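Local coordinates for protein inositol-1-monophosphatase (Mycobacterium tuberculosis, PDB 2Q74) that probably catalyses the magnesium-dependent hydrolysis of inositol 1-phosphate to free myo-inositol and phosphate, a step of mycobacterial inositol biosynthesis, at residues S13-L18 with V121-Q126; A19-A24 with R68-Q73; A153-T156 with R161-L164; T179-S184 with E189-L194; L213-V218 with D224-H229. All blocks are in the same frame, centred on the assembly; numbering follows the deposited sequence.

The five contacts span the layered alpha/beta fold. Interactions 1 and 2 share helix 8-33, with centres about 9 Å apart. They touch through Leu18, which packs on Leu71. Interaction 3 is the edge hairpin of the sheet that interaction 1 reaches, about 15 Å away between centres. Interactions 4 and 5 belong to the smaller sheet, through its adjacent strands 176-181 and 225-231. They touch, with centres about 14 Å apart, and both reach the second subunit. Interaction 4 lies about 28 Å from interaction 1, centre to centre. The probable substrate and metal site lies near interactions 1, 4 and 5. Side chains of Ile123 and Asp104 are about 8 Å apart, those of Asp214 and Arg206 about 6 Å.

Interaction 1 (S13-L18 with V121-Q126); sequences SVAENL and VSIGAQ
Ala15 and Leu18 of helix 8-33 lie against Ile123 of strand 120-127. This is helix-on-sheet packing in the alpha-beta-alpha-beta-alpha sandwich of the family. The contact is buried, apolar and small. Ile123 makes nearly all of the strand's share of the contact and points its side chain at the helix. Its branches are split by the first torsion. CG2 is anti to the backbone N, while CG1 lies beside that N (chi1 -46°). CG2 therefore faces the methyl of Ala15, with Ala15 CB to Ile123 CG2 at 4.4 Å. CG1 instead comes near the helix backbone, 4.1 Å from Ala15 O. CD1, the end of this same branch, turns to the next turn of the helix, where Ile123 CD1 is 4.5 Å from Leu18 CB. The small side chain of Ala15 lets the backbones come close, with Ala15 CA and Ile123 CA 5.9 Å apart. The contact is van der Waals in nature. The strand lies between strands 100-104 and 130-138. Ile123 bonds through its backbone to Ala135, and Ser122 to Asp104, a probable magnesium ligand. Trp101 of strand 100-104 and Leu67 of helix 55-74 also pack on Ile123. Leu67 further touches Leu18, so helix 55-74 lines the same side. Helix 233-245 packs on Ser122, whose side chain points away from helix 8-33.

Interaction 2 (A19-A24 with R68-Q73); sequences AAEAAA and RDRLAQ
Glu21 and Arg70 form a salt bridge between helix 8-33 and helix 55-74. Arg70 grips the carboxylate side-on, using NE and NH2, one for each oxygen. Arg70 NE donates to Glu21 OE1 at 2.9 Å, using the syn lone pair of that oxygen. This bond is bent, with an N-H...O angle of 136°. The acceptor is tilted out of the guanidinium plane. Arg70 NH2 donates to Glu21 OE2 at 3.0 Å and is straighter, at 153°. Here the oxygen lies close to the guanidinium plane. A weak third bond runs from Arg70 NE to Glu21 OE2 at 3.2 Å. The two flat groups are 33° apart, so the pair is twisted rather than coplanar. Both carboxylate oxygens thus have a donor. Two bends in the arginine chain, at its second and third torsions, fold it so that NE and NH2 face the glutamate. Arg70 NH1 also donates to Gln73 OE1 at 2.9 Å, though the placing of the glutamine side chain is doubtful. The arrangement is a surface salt bridge linking two neighbouring helices of the sandwich's outer layer, away from the probable active site.

Interaction 3 (A153-T156 with R161-L164); sequences AHLT and RHVL
His154 and Arg161 meet on one side of a two-stranded antiparallel hairpin, diagonally across it. The direct partner of His154 is Val163, and that of Arg161 is Thr156. Arg161 sends its guanidinium over one face of the His154 ring. Its CZ stands 4.0 Å above that ring plane, offset toward the rim. Ring and guanidinium planes are 47° apart, so the two do not stack flat. The arginine leaves the strand with CG anti to the backbone N (chi1 -158°) and bends at chi3 (56°), which turns its end over the imidazole. On the way, Arg161 CG passes 3.7 Å from His154 CB and 3.6 Å from Thr156 OG1. His162 O sits at the edge of the His154 ring, in its plane. Leu155 and Leu164 carry the other side, where Leu155 CB is 3.8 Å from Leu164 CD2. Leu155 and His162 are a hydrogen-bonded pair: Leu155 N donates to His162 O at 2.9 Å, and His162 N to Leu155 O at 2.8 Å. A third bond joins Leu164 N to Ala153 O at 2.9 Å. The hairpin ends the large sheet, with strand 160-163 outermost within the chain. Strand 143-148 flanks strand 152-157 on its other edge, and Tyr145 there packs on both leucines. Helix 233-245 covers Ala153 through Ile242 and Glu245.

Interaction 4 (T179-S184 with E189-L194); sequences TGFGYS and EKQAEL
Phe181, at the end of strand 176-181, and Gly182 just beyond it meet Gln191 and Ala192 of helix 188-198. The contact is strand-to-helix packing with a polar link, inside a beta-alpha-beta unit that continues to strand 204-206. The short segments run nearly antiparallel, at 160°. Gln191 reaches the 179-184 backbone through its amide. Its side chain is extended beyond CG, and this carries OE1 to the strand's end. Gly182 N donates to Gln191 OE1 in a weak bond of 3.4 Å, fairly straight at 164°. A water donates to the same oxygen at 2.7 Å and also to Gly180 O at 3.1 Å. Gln191 OE1 therefore has two donors, the water and, weakly, Gly182 N, and the water ties it to a second backbone group. Gln191 NE2 donates to Cys187 O, just before the helix segment. The Phe181 ring turns its edge to the helix, with Gln191 OE1 in the ring plane and 3.8 Å from Phe181 CD2. Ring and amide planes are almost perpendicular, at 88°. Beyond, Phe181 CZ rests 4.1 Å from Ala192 CB. Arg207 makes a cation-pi contact with the Phe181 ring. The same region joins the dimer, as Val199 of the second subunit packs on Phe181 and Ala196 of that subunit on Ala192. Within the chain, Thr179 bonds through its backbone to Arg206, and strand 225-231 borders the strand on its other side.

Interaction 5 (L213-V218 with D224-H229); sequences LDLCMV and DAYYEH
Tyr226 places its ring against Asp214 because CG is anti to the backbone N (chi1 164°), which lifts the ring off strand 225-231 toward helix 211-220. The helix backbone puts Asp214 CB over the ring. The first torsion of Asp214, with CG beside the backbone N (chi1 -73°), swings the carboxylate across the rim toward Tyr226 CE1. Asp214 CB lies 3.6 Å from the Tyr226 ring centroid, 21° off the ring normal, in a CH-pi contact. The opposite face of the ring has Glu228 N above it, also toward the rim. Leu215 CD2 comes obliquely to Tyr226 CD2 at 3.7 Å. Val218 CG2 meets Tyr226 CB, likewise at 3.7 Å, and so covers the root of the side chain. Tyr226 OH donates to Glu228 OE1; the modelled 2.5 Å is very short, so the length is doubtful. The axes of the short helix 213-218 and strand 225-228 segments approach to 7.8 Å. Asp224 holds Tyr114 of the second subunit by a hydrogen bond. The arrangement is typical of a beta-alpha-beta crossover, here from strand 204-206 through helix 211-220 to strand 225-231, beside the probable substrate ligands Arg206 and Asp235.

Interaction 1 (S13-L18 with V121-Q126)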
# COMPACT_ATOMS: atom_id res chain seq x y z
N SER A 13 -24.04 -0.85 -14.22
CA SER A 13 -24.54 -2.01 -13.51
C SER A 13 -23.88 -3.29 -14.00
O SER A 13 -23.46 -4.11 -13.20
CB SER A 13 -26.04 -2.14 -13.67
OG SER A 13 -26.64 -1.22 -12.79
N VAL A 14 -23.79 -3.44 -15.31
CA VAL A 14 -23.13 -4.60 -15.87
C VAL A 14 -21.65 -4.54 -15.50
O VAL A 14 -21.01 -5.57 -15.26
CB VAL A 14 -23.34 -4.72 -17.39
CG1 VAL A 14 -24.81 -4.66 -17.76
CG2 VAL A 14 -22.61 -3.65 -18.09
N ALA A 15 -21.10 -3.33 -15.45
CA ALA A 15 -19.70 -3.15 -15.07
C ALA A 15 -19.49 -3.56 -13.62
O ALA A 15 -18.50 -4.22 -13.32
CB ALA A 15 -19.26 -1.71 -15.29
N GLU A 16 -20.41 -3.17 -12.75
CA GLU A 16 -20.32 -3.45 -11.31
C GLU A 16 -20.42 -4.96 -11.07
O GLU A 16 -19.65 -5.56 -10.31
CB GLU A 16 -21.41 -2.73 -10.53
CG GLU A 16 -21.22 -1.22 -10.44
CD GLU A 16 -22.49 -0.46 -10.01
OE1 GLU A 16 -23.61 -1.00 -10.14
OE2 GLU A 16 -22.35 0.70 -9.55
N ASN A 17 -21.38 -5.56 -11.75
CA ASN A 17 -21.64 -6.97 -11.58
C ASN A 17 -20.50 -7.83 -12.08
O ASN A 17 -20.07 -8.76 -11.41
CB ASN A 17 -22.93 -7.33 -12.30
CG ASN A 17 -24.15 -6.75 -11.62
OD1 ASN A 17 -24.15 -6.51 -10.43
ND2 ASN A 17 -25.19 -6.54 -12.38
N LEU A 18 -19.99 -7.51 -13.26
CA LEU A 18 -18.87 -8.26 -13.82
C LEU A 18 -17.61 -8.12 -12.99
O LEU A 18 -16.90 -9.11 -12.76
CB LEU A 18 -18.59 -7.83 -15.26
CG LEU A 18 -19.60 -8.25 -16.30
CD1 LEU A 18 -19.00 -8.05 -17.66
CD2 LEU A 18 -20.01 -9.69 -16.13
N VAL A 121 -9.66 -5.71 -10.45
CA VAL A 121 -10.30 -5.96 -11.72
C VAL A 121 -10.83 -4.60 -12.19
O VAL A 121 -11.52 -3.92 -11.43
CB VAL A 121 -11.46 -6.95 -11.55
CG1 VAL A 121 -12.13 -7.20 -12.89
CG2 VAL A 121 -10.96 -8.26 -10.90
N SER A 122 -10.51 -4.22 -13.42
CA SER A 122 -10.96 -2.95 -14.01
C SER A 122 -11.80 -3.22 -15.26
O SER A 122 -11.33 -3.92 -16.15
CB SER A 122 -9.77 -2.08 -14.39
OG SER A 122 -10.16 -0.80 -14.85
N ILE A 123 -13.02 -2.67 -15.29
CA ILE A 123 -13.97 -2.82 -16.40
C ILE A 123 -14.43 -1.41 -16.83
O ILE A 123 -15.13 -0.73 -16.08
CB ILE A 123 -15.24 -3.61 -16.00
CG1 ILE A 123 -14.93 -4.87 -15.19
CG2 ILE A 123 -16.05 -3.95 -17.23
CD1 ILE A 123 -14.53 -6.08 -16.00
N GLY A 124 -14.06 -0.99 -18.03
CA GLY A 124 -14.52 0.29 -18.55
C GLY A 124 -15.44 0.13 -19.76
O GLY A 124 -15.22 -0.76 -20.59
N ALA A 125 -16.46 0.98 -19.84
CA ALA A 125 -17.38 0.99 -20.98
C ALA A 125 -17.12 2.25 -21.78
O ALA A 125 -17.39 3.35 -21.30
CB ALA A 125 -18.81 0.96 -20.50
N GLN A 126 -16.57 2.08 -22.98
CA GLN A 126 -16.18 3.21 -23.83
C GLN A 126 -17.07 3.31 -25.05
O GLN A 126 -17.54 2.29 -25.58
CB GLN A 126 -14.72 3.09 -24.28
CG GLN A 126 -13.72 3.49 -23.21
CD GLN A 126 -12.30 3.64 -23.74
OE1 GLN A 126 -11.44 4.23 -23.07
NE2 GLN A 126 -12.05 3.12 -24.95

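Interaction 2 (A19-A24 with R68-Q73)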
# COMPACT_ATOMS: atom_id res chain seq x y z
N ALA A 19 -17.33 -6.89 -12.53
CA ALA A 19 -16.20 -6.63 -11.66
C ALA A 19 -16.27 -7.49 -10.39
O ALA A 19 -15.29 -8.18 -10.02
CB ALA A 19 -16.13 -5.16 -11.32
N ALA A 20 -17.43 -7.48 -9.74
CA ALA A 20 -17.64 -8.22 -8.49
C ALA A 20 -17.49 -9.72 -8.71
O ALA A 20 -16.82 -10.42 -7.92
CB ALA A 20 -19.00 -7.93 -7.88
N GLU A 21 -18.12 -10.22 -9.77
CA GLU A 21 -17.99 -11.61 -10.17
C GLU A 21 -16.54 -12.01 -10.36
O GLU A 21 -16.07 -12.97 -9.78
CB GLU A 21 -18.69 -11.85 -11.50
CG GLU A 21 -20.14 -12.17 -11.43
CD GLU A 21 -20.68 -12.47 -12.81
OE1 GLU A 21 -20.15 -13.40 -13.47
OE2 GLU A 21 -21.59 -11.74 -13.26
N ALA A 22 -15.84 -11.27 -11.21
CA ALA A 22 -14.47 -11.57 -11.58
C ALA A 22 -13.54 -11.50 -10.35
O ALA A 22 -12.66 -12.35 -10.19
CB ALA A 22 -14.00 -10.63 -12.68
N ALA A 23 -13.79 -10.56 -9.45
CA ALA A 23 -13.02 -10.46 -8.22
C ALA A 23 -13.17 -11.76 -7.43
O ALA A 23 -12.17 -12.35 -6.99
CB ALA A 23 -13.48 -9.27 -7.38
N ALA A 24 -14.40 -12.21 -7.26
CA ALA A 24 -14.68 -13.46 -6.55
C ALA A 24 -13.92 -14.65 -7.16
O ALA A 24 -13.47 -15.56 -6.45
CB ALA A 24 -16.18 -13.74 -6.55
N ARG A 68 -15.03 -12.33 -20.88
CA ARG A 68 -15.41 -12.39 -22.29
C ARG A 68 -16.70 -13.18 -22.49
O ARG A 68 -17.58 -12.74 -23.23
CB ARG A 68 -14.28 -12.98 -23.13
CG ARG A 68 -13.11 -12.02 -23.35
CD ARG A 68 -12.01 -12.62 -24.23
NE ARG A 68 -10.88 -11.70 -24.39
CZ ARG A 68 -10.82 -10.70 -25.27
NH1 ARG A 68 -11.82 -10.45 -26.11
NH2 ARG A 68 -9.73 -9.93 -25.30
N ASP A 69 -16.80 -14.33 -21.83
CA ASP A 69 -17.99 -15.18 -21.91
C ASP A 69 -19.19 -14.44 -21.35
O ASP A 69 -20.22 -14.36 -21.99
CB ASP A 69 -17.78 -16.49 -21.15
CG ASP A 69 -16.70 -17.38 -21.78
OD1 ASP A 69 -16.42 -17.21 -22.99
OD2 ASP A 69 -16.13 -18.24 -21.08
N ARG A 70 -19.05 -13.87 -20.16
CA ARG A 70 -20.16 -13.18 -19.53
C ARG A 70 -20.63 -11.99 -20.35
O ARG A 70 -21.81 -11.65 -20.38
CB ARG A 70 -19.77 -12.75 -18.11
CG ARG A 70 -19.61 -13.91 -17.13
CD ARG A 70 -20.94 -14.50 -16.73
NE ARG A 70 -21.72 -13.54 -15.96
CZ ARG A 70 -23.03 -13.34 -16.10
NH1 ARG A 70 -23.73 -13.99 -17.00
NH2 ARG A 70 -23.64 -12.46 -15.33
N LEU A 71 -19.69 -11.34 -21.03
CA LEU A 71 -20.02 -10.23 -21.89
C LEU A 71 -20.70 -10.69 -23.17
O LEU A 71 -21.56 -9.99 -23.70
CB LEU A 71 -18.77 -9.41 -22.21
CG LEU A 71 -18.39 -8.36 -21.16
CD1 LEU A 71 -16.98 -7.85 -21.38
CD2 LEU A 71 -19.38 -7.20 -21.16
N ALA A 72 -20.36 -11.89 -23.63
CA ALA A 72 -21.04 -12.51 -24.77
C ALA A 72 -22.53 -12.72 -24.49
O ALA A 72 -23.36 -12.55 -25.39
CB ALA A 72 -20.38 -13.83 -25.13
N GLN A 73 -22.86 -13.07 -23.25
CA GLN A 73 -24.24 -13.37 -22.86
C GLN A 73 -24.99 -12.11 -22.42
O GLN A 73 -26.18 -11.98 -22.70
CB GLN A 73 -24.31 -14.47 -21.79
CG GLN A 73 -22.97 -14.86 -21.23
CD GLN A 73 -22.98 -16.00 -20.26
OE1 GLN A 73 -23.56 -15.91 -19.20
NE2 GLN A 73 -22.27 -17.06 -20.60

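Interaction 3 (A153-T156 with R161-L164)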
# COMPACT_ATOMS: atom_id res chain seq x y z
N ALA A 153 -19.84 8.98 -8.58
CA ALA A 153 -18.98 7.82 -8.28
C ALA A 153 -19.36 7.22 -6.93
O ALA A 153 -19.52 7.96 -5.96
CB ALA A 153 -17.53 8.25 -8.23
N HIS A 154 -19.49 5.90 -6.86
CA HIS A 154 -19.81 5.25 -5.58
C HIS A 154 -18.86 4.12 -5.24
O HIS A 154 -18.23 3.55 -6.12
CB HIS A 154 -21.25 4.73 -5.57
CG HIS A 154 -22.24 5.70 -6.13
ND1 HIS A 154 -22.63 6.84 -5.46
CD2 HIS A 154 -22.90 5.71 -7.31
CE1 HIS A 154 -23.50 7.51 -6.20
NE2 HIS A 154 -23.68 6.85 -7.33
N LEU A 155 -18.75 3.85 -3.95
CA LEU A 155 -18.03 2.71 -3.40
C LEU A 155 -19.06 1.79 -2.76
O LEU A 155 -19.94 2.26 -2.03
CB LEU A 155 -17.09 3.19 -2.30
CG LEU A 155 -15.97 2.30 -1.75
CD1 LEU A 155 -15.47 2.88 -0.45
CD2 LEU A 155 -16.39 0.90 -1.53
N THR A 156 -18.96 0.48 -3.05
CA THR A 156 -19.88 -0.50 -2.49
C THR A 156 -19.13 -1.53 -1.66
O THR A 156 -18.22 -2.17 -2.15
CB THR A 156 -20.68 -1.23 -3.59
OG1 THR A 156 -21.39 -0.26 -4.37
CG2 THR A 156 -21.67 -2.19 -3.00
N ARG A 161 -23.82 1.08 -0.20
CA ARG A 161 -23.25 1.99 -1.18
C ARG A 161 -23.00 3.42 -0.66
O ARG A 161 -23.88 4.00 -0.05
CB ARG A 161 -24.18 2.07 -2.39
CG ARG A 161 -23.47 2.53 -3.63
CD ARG A 161 -24.35 2.46 -4.86
NE ARG A 161 -25.59 3.23 -4.70
CZ ARG A 161 -26.17 3.96 -5.65
NH1 ARG A 161 -25.65 4.06 -6.88
NH2 ARG A 161 -27.30 4.61 -5.37
N HIS A 162 -21.83 3.99 -0.93
CA HIS A 162 -21.46 5.33 -0.44
C HIS A 162 -21.03 6.25 -1.60
O HIS A 162 -20.47 5.78 -2.58
CB HIS A 162 -20.31 5.26 0.57
CG HIS A 162 -20.30 4.00 1.38
ND1 HIS A 162 -21.37 3.61 2.16
CD2 HIS A 162 -19.35 3.05 1.54
CE1 HIS A 162 -21.08 2.46 2.75
NE2 HIS A 162 -19.86 2.10 2.39
N VAL A 163 -21.30 7.55 -1.47
CA VAL A 163 -20.93 8.53 -2.48
C VAL A 163 -19.46 8.84 -2.30
O VAL A 163 -18.99 8.97 -1.18
CB VAL A 163 -21.74 9.86 -2.36
CG1 VAL A 163 -21.27 10.90 -3.39
CG2 VAL A 163 -23.20 9.59 -2.54
N LEU A 164 -18.74 8.97 -3.41
CA LEU A 164 -17.34 9.33 -3.37
C LEU A 164 -17.14 10.79 -3.73
O LEU A 164 -17.81 11.35 -4.63
CB LEU A 164 -16.54 8.44 -4.32
CG LEU A 164 -16.48 6.95 -3.91
CD1 LEU A 164 -15.60 6.17 -4.86
CD2 LEU A 164 -16.01 6.81 -2.48
O HOH W 1 -19.43 11.19 -6.54

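Interaction 4 (T179-S184 with E189-L194)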
# COMPACT_ATOMS: atom_id res chain seq x y z
N THR A 179 2.14 7.48 -6.82
CA THR A 179 2.77 7.30 -8.13
C THR A 179 3.04 5.86 -8.43
O THR A 179 2.94 5.01 -7.58
CB THR A 179 4.09 8.06 -8.25
OG1 THR A 179 4.91 7.82 -7.10
CG2 THR A 179 3.81 9.52 -8.34
N GLY A 180 3.37 5.62 -9.69
CA GLY A 180 3.82 4.32 -10.13
C GLY A 180 4.84 4.47 -11.23
O GLY A 180 5.09 5.58 -11.72
N PHE A 181 5.47 3.35 -11.57
CA PHE A 181 6.36 3.26 -12.71
C PHE A 181 5.55 2.60 -13.80
O PHE A 181 5.03 1.49 -13.62
CB PHE A 181 7.60 2.44 -12.37
CG PHE A 181 8.54 3.13 -11.40
CD1 PHE A 181 9.06 2.45 -10.31
CD2 PHE A 181 8.91 4.46 -11.60
CE1 PHE A 181 9.93 3.08 -9.44
CE2 PHE A 181 9.77 5.09 -10.72
CZ PHE A 181 10.29 4.40 -9.65
N GLY A 182 5.39 3.32 -14.92
CA GLY A 182 4.53 2.90 -16.01
C GLY A 182 5.30 2.20 -17.10
O GLY A 182 6.47 2.52 -17.34
N TYR A 183 4.65 1.25 -17.78
CA TYR A 183 5.31 0.45 -18.83
C TYR A 183 6.25 -0.57 -18.15
O TYR A 183 5.96 -1.00 -17.02
CB TYR A 183 6.06 1.36 -19.84
N SER A 184 7.35 -0.94 -18.81
CA SER A 184 8.30 -1.93 -18.25
C SER A 184 9.63 -1.26 -17.84
O SER A 184 9.78 -0.03 -17.95
CB SER A 184 8.55 -3.06 -19.26
OG SER A 184 9.44 -2.67 -20.31
N GLU A 189 14.62 5.15 -14.20
CA GLU A 189 15.41 6.07 -13.39
C GLU A 189 15.03 7.54 -13.63
O GLU A 189 15.07 8.32 -12.69
CB GLU A 189 16.92 5.87 -13.61
CG GLU A 189 17.73 6.33 -12.41
CD GLU A 189 19.21 6.42 -12.67
OE1 GLU A 189 19.75 5.57 -13.43
OE2 GLU A 189 19.85 7.33 -12.08
N LYS A 190 14.66 7.91 -14.85
CA LYS A 190 14.21 9.28 -15.16
C LYS A 190 12.93 9.65 -14.43
O LYS A 190 12.79 10.75 -13.92
CB LYS A 190 13.97 9.45 -16.66
CG LYS A 190 15.20 9.36 -17.53
CD LYS A 190 14.81 9.43 -19.02
CE LYS A 190 15.93 8.98 -19.94
NZ LYS A 190 15.54 9.08 -21.36
N GLN A 191 11.98 8.71 -14.41
CA GLN A 191 10.72 8.91 -13.69
C GLN A 191 11.00 9.10 -12.21
O GLN A 191 10.37 9.93 -11.56
CB GLN A 191 9.79 7.70 -13.85
CG GLN A 191 9.37 7.36 -15.28
CD GLN A 191 8.54 6.06 -15.35
OE1 GLN A 191 7.48 5.96 -14.74
NE2 GLN A 191 9.04 5.07 -16.08
N ALA A 192 11.94 8.33 -11.67
CA ALA A 192 12.34 8.42 -10.26
C ALA A 192 13.03 9.75 -9.98
O ALA A 192 12.83 10.36 -8.93
CB ALA A 192 13.25 7.26 -9.90
N GLU A 193 13.83 10.17 -10.93
CA GLU A 193 14.55 11.44 -10.88
C GLU A 193 13.54 12.59 -10.83
O GLU A 193 13.66 13.51 -10.01
CB GLU A 193 15.43 11.58 -12.12
CG GLU A 193 16.74 12.32 -11.93
CD GLU A 193 17.87 11.41 -11.44
OE1 GLU A 193 18.07 10.32 -12.04
OE2 GLU A 193 18.57 11.80 -10.47
N LEU A 194 12.56 12.52 -11.71
CA LEU A 194 11.47 13.49 -11.74
C LEU A 194 10.74 13.56 -10.41
O LEU A 194 10.43 14.65 -9.94
CB LEU A 194 10.47 13.12 -12.83
CG LEU A 194 9.16 13.93 -12.90
CD1 LEU A 194 9.39 15.27 -13.53
CD2 LEU A 194 8.13 13.16 -13.68
O HOH W 2 5.61 7.73 -13.95

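Interaction 5 (L213-V218 with D224-H229)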
# COMPACT_ATOMS: atom_id res chain seq x y z
N LEU A 213 -6.30 1.19 -8.64
CA LEU A 213 -6.59 1.45 -7.24
C LEU A 213 -6.18 2.85 -6.80
O LEU A 213 -6.82 3.41 -5.92
CB LEU A 213 -5.93 0.38 -6.34
CG LEU A 213 -6.57 -1.01 -6.41
CD1 LEU A 213 -5.78 -2.06 -5.58
CD2 LEU A 213 -8.02 -0.96 -5.98
N ASP A 214 -5.13 3.41 -7.39
CA ASP A 214 -4.69 4.76 -7.09
C ASP A 214 -5.76 5.77 -7.54
O ASP A 214 -6.11 6.71 -6.82
CB ASP A 214 -3.38 5.09 -7.83
CG ASP A 214 -2.15 4.39 -7.24
OD1 ASP A 214 -2.05 4.26 -6.01
OD2 ASP A 214 -1.27 4.00 -8.02
N LEU A 215 -6.26 5.59 -8.74
CA LEU A 215 -7.32 6.43 -9.23
C LEU A 215 -8.52 6.35 -8.29
O LEU A 215 -9.16 7.36 -7.99
CB LEU A 215 -7.68 6.03 -10.66
CG LEU A 215 -6.60 6.43 -11.70
CD1 LEU A 215 -6.76 5.68 -13.00
CD2 LEU A 215 -6.67 8.00 -11.95
N CYS A 216 -8.80 5.17 -7.75
CA CYS A 216 -9.96 5.04 -6.85
C CYS A 216 -9.68 5.72 -5.50
O CYS A 216 -10.57 6.35 -4.89
CB CYS A 216 -10.35 3.57 -6.65
SG CYS A 216 -11.00 2.77 -8.13
N MET A 217 -8.44 5.59 -5.03
CA MET A 217 -8.08 6.25 -3.78
C MET A 217 -8.33 7.78 -3.89
O MET A 217 -8.86 8.42 -2.98
CB MET A 217 -6.65 5.94 -3.40
CG MET A 217 -6.51 4.52 -2.87
SD MET A 217 -4.83 4.18 -2.29
CE MET A 217 -4.28 3.32 -3.74
N VAL A 218 -7.93 8.34 -5.03
CA VAL A 218 -8.12 9.78 -5.25
C VAL A 218 -9.61 10.11 -5.15
O VAL A 218 -10.02 11.01 -4.41
CB VAL A 218 -7.53 10.21 -6.59
CG1 VAL A 218 -7.90 11.64 -6.90
CG2 VAL A 218 -5.99 10.03 -6.58
N ASP A 224 -4.64 12.57 -2.31
CA ASP A 224 -5.03 13.88 -2.82
C ASP A 224 -4.76 13.99 -4.31
O ASP A 224 -5.39 14.79 -5.00
CB ASP A 224 -4.27 14.98 -2.09
CG ASP A 224 -4.71 15.14 -0.64
OD1 ASP A 224 -5.92 15.22 -0.33
OD2 ASP A 224 -3.81 15.19 0.21
N ALA A 225 -3.79 13.21 -4.80
CA ALA A 225 -3.47 13.17 -6.23
C ALA A 225 -2.75 11.92 -6.63
O ALA A 225 -2.20 11.16 -5.79
CB ALA A 225 -2.63 14.34 -6.63
N TYR A 226 -2.70 11.73 -7.94
CA TYR A 226 -2.00 10.59 -8.49
C TYR A 226 -1.36 10.96 -9.80
O TYR A 226 -1.97 11.63 -10.61
CB TYR A 226 -2.99 9.44 -8.70
CG TYR A 226 -2.50 8.33 -9.59
CD1 TYR A 226 -1.41 7.54 -9.21
CD2 TYR A 226 -3.12 8.07 -10.81
CE1 TYR A 226 -0.94 6.47 -10.03
CE2 TYR A 226 -2.68 7.03 -11.65
CZ TYR A 226 -1.58 6.22 -11.24
OH TYR A 226 -1.15 5.22 -12.05
N TYR A 227 -0.13 10.51 -10.00
CA TYR A 227 0.62 10.77 -11.23
C TYR A 227 1.41 9.53 -11.66
O TYR A 227 2.23 8.99 -10.90
CB TYR A 227 1.59 11.95 -11.05
CG TYR A 227 2.69 11.98 -12.08
CD1 TYR A 227 2.41 12.28 -13.40
CD2 TYR A 227 4.00 11.66 -11.75
CE1 TYR A 227 3.40 12.29 -14.39
CE2 TYR A 227 5.01 11.66 -12.72
CZ TYR A 227 4.69 11.98 -14.06
OH TYR A 227 5.63 12.02 -15.10
N GLU A 228 1.17 9.10 -12.90
CA GLU A 228 1.96 8.05 -13.51
C GLU A 228 2.19 8.26 -15.00
O GLU A 228 1.29 8.63 -15.74
CB GLU A 228 1.33 6.68 -13.27
CG GLU A 228 2.31 5.54 -13.53
CD GLU A 228 1.79 4.20 -13.15
OE1 GLU A 228 1.04 4.10 -12.15
OE2 GLU A 228 2.12 3.23 -13.86
N HIS A 229 3.42 7.99 -15.42
CA HIS A 229 3.85 8.10 -16.80
C HIS A 229 3.96 6.72 -17.44
O HIS A 229 4.89 5.97 -17.16
CB HIS A 229 5.21 8.79 -16.85
CG HIS A 229 5.64 9.17 -18.22
ND1 HIS A 229 5.16 10.30 -18.86
CD2 HIS A 229 6.50 8.58 -19.08
CE1 HIS A 229 5.71 10.38 -20.06
NE2 HIS A 229 6.53 9.36 -20.22